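Local coordinates for trimethylamine-N-oxide reductase (Haemophilus influenzae, PDB 7L5I), which probably reduces N- and S-oxides such as trimethylamine N-oxide at a molybdenum centre carried by two guanine dinucleotide pterin cofactors, at residues Ser113-Leu118 with Ala548-Val553. Residues are numbered along the deposited sequence; the frame is centred on the assembly and turned at random.
Sequences SWDEAL and AKRAGV
Arg550 reaches across to Leu118 and lays one face of its guanidinium over the leucine's first side-chain carbon, with Leu118 CB 3.5 Å from Arg550 CZ and above the centre of the plane. Leu118 CD1 adds a looser touch, 3.9 Å from Arg550 NH1, and the two side chains run at about a right angle to each other. The arginine's aliphatic chain is extended from CG to NE (chi2 164°, chi3 166°), which spans the gap between the helices. Asp115 O stands oblique to the guanidinium, 3.8 Å from Arg550 NH2, without a hydrogen bond. Asp115 OD1 lies 4.2 Å from Arg550 NH2, opposite charges too far apart for a salt bridge. The contact joins the first turn of helix 114-131 to the last turn of helix 540-550; the Leu118 side chain lies about 12 Å from a bound molybdopterin guanine dinucleotide. Ser113 is the N-cap of the former helix, Ser113 OG accepting from Glu116 N at 3.0 Å; a Schellman motif with Gly552 at positive phi ends the latter. Salt bridges from Arg550 NE to Asp119 and from Arg550 NH1 to Glu546 hold the guanidinium, tying it to both helices. Leu118 also packs on Glu546 and Leu547.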
loop_
_atom_site.group_PDB
_atom_site.type_symbol
_atom_site.label_atom_id
_atom_site.label_comp_id
_atom_site.label_asym_id
_atom_site.label_seq_id
_atom_site.Cartn_x
_atom_site.Cartn_y
_atom_site.Cartn_z
ATOM N N SER A 113 34.835 1.743 -4.625
ATOM C CA SER A 113 34.725 0.392 -5.121
ATOM C C SER A 113 33.748 -0.410 -4.266
ATOM O O SER A 113 33.447 -0.064 -3.117
ATOM C CB SER A 113 36.101 -0.289 -5.101
ATOM O OG SER A 113 36.549 -0.446 -3.762
ATOM N N TRP A 114 33.298 -1.527 -4.824
ATOM C CA TRP A 114 32.502 -2.462 -4.033
ATOM C C TRP A 114 33.270 -2.938 -2.808
ATOM O O TRP A 114 32.718 -2.973 -1.707
ATOM C CB TRP A 114 32.083 -3.647 -4.886
ATOM C CG TRP A 114 30.797 -3.411 -5.643
ATOM C CD1 TRP A 114 30.664 -3.239 -6.992
ATOM C CD2 TRP A 114 29.487 -3.301 -5.088
ATOM N NE1 TRP A 114 29.330 -3.041 -7.319
ATOM C CE2 TRP A 114 28.592 -3.065 -6.164
ATOM C CE3 TRP A 114 28.976 -3.374 -3.793
ATOM C CZ2 TRP A 114 27.221 -2.929 -5.976
ATOM C CZ3 TRP A 114 27.621 -3.226 -3.609
ATOM C CH2 TRP A 114 26.759 -3.003 -4.689
ATOM N N ASP A 115 34.555 -3.286 -2.971
ATOM C CA ASP A 115 35.338 -3.746 -1.823
ATOM C C ASP A 115 35.357 -2.706 -0.704
ATOM O O ASP A 115 35.181 -3.042 0.478
ATOM C CB ASP A 115 36.778 -4.070 -2.240
ATOM C CG ASP A 115 36.870 -5.262 -3.179
ATOM O OD1 ASP A 115 35.874 -6.005 -3.304
ATOM O OD2 ASP A 115 37.947 -5.438 -3.796
ATOM N N GLU A 116 35.573 -1.434 -1.062
ATOM C CA GLU A 116 35.621 -0.371 -0.067
ATOM C C GLU A 116 34.263 -0.167 0.596
ATOM O O GLU A 116 34.176 -0.015 1.824
ATOM C CB GLU A 116 36.101 0.938 -0.713
ATOM C CG GLU A 116 36.026 2.147 0.226
ATOM C CD GLU A 116 36.924 3.316 -0.201
ATOM O OE1 GLU A 116 37.536 3.246 -1.295
ATOM O OE2 GLU A 116 37.010 4.300 0.582
ATOM N N ALA A 117 33.190 -0.179 -0.197
ATOM C CA ALA A 117 31.860 0.042 0.350
ATOM C C ALA A 117 31.426 -1.082 1.271
ATOM O O ALA A 117 30.863 -0.826 2.347
ATOM C CB ALA A 117 30.848 0.189 -0.792
ATOM N N LEU A 118 31.664 -2.325 0.858
ATOM C CA LEU A 118 31.257 -3.473 1.659
ATOM C C LEU A 118 32.049 -3.567 2.951
ATOM O O LEU A 118 31.489 -3.909 4.000
ATOM C CB LEU A 118 31.403 -4.745 0.840
ATOM C CG LEU A 118 30.470 -4.758 -0.373
ATOM C CD1 LEU A 118 30.892 -5.876 -1.304
ATOM C CD2 LEU A 118 29.014 -4.906 -0.001
ATOM N N ALA A 548 27.712 -11.162 4.274
ATOM C CA ALA A 548 27.694 -12.376 5.091
ATOM C C ALA A 548 29.088 -12.987 5.180
ATOM O O ALA A 548 29.515 -13.431 6.247
ATOM C CB ALA A 548 26.710 -13.381 4.507
ATOM N N LYS A 549 29.807 -12.998 4.062
ATOM C CA LYS A 549 31.162 -13.526 4.053
ATOM C C LYS A 549 32.062 -12.742 4.988
ATOM O O LYS A 549 32.866 -13.323 5.719
ATOM C CB LYS A 549 31.722 -13.484 2.632
ATOM C CG LYS A 549 33.085 -14.143 2.502
ATOM C CD LYS A 549 33.766 -13.778 1.198
ATOM C CE LYS A 549 35.122 -13.133 1.471
ATOM N NZ LYS A 549 35.011 -11.818 2.189
ATOM N N ARG A 550 31.959 -11.408 4.970
ATOM C CA ARG A 550 32.770 -10.619 5.881
ATOM C C ARG A 550 32.428 -10.899 7.336
ATOM O O ARG A 550 33.280 -10.716 8.215
ATOM C CB ARG A 550 32.605 -9.131 5.563
ATOM C CG ARG A 550 33.252 -8.745 4.261
ATOM C CD ARG A 550 32.771 -7.390 3.752
ATOM N NE ARG A 550 33.651 -6.899 2.687
ATOM C CZ ARG A 550 33.666 -7.358 1.439
ATOM N NH1 ARG A 550 32.839 -8.315 1.048
ATOM N NH2 ARG A 550 34.517 -6.830 0.575
ATOM N N ALA A 551 31.194 -11.333 7.617
ATOM C CA ALA A 551 30.793 -11.664 8.981
ATOM C C ALA A 551 30.971 -13.140 9.310
ATOM O O ALA A 551 30.623 -13.557 10.418
ATOM C CB ALA A 551 29.332 -11.282 9.205
ATOM N N GLY A 552 31.459 -13.937 8.367
ATOM C CA GLY A 552 31.697 -15.345 8.626
ATOM C C GLY A 552 30.486 -16.242 8.535
ATOM O O GLY A 552 30.554 -17.382 9.006
ATOM N N VAL A 553 29.383 -15.786 7.909
ATOM C CA VAL A 553 28.150 -16.568 7.891
ATOM C C VAL A 553 27.622 -16.758 6.469
ATOM O O VAL A 553 26.411 -16.881 6.254
ATOM C CB VAL A 553 27.083 -15.917 8.791
ATOM C CG1 VAL A 553 27.545 -15.850 10.258
ATOM C CG2 VAL A 553 26.758 -14.508 8.317
#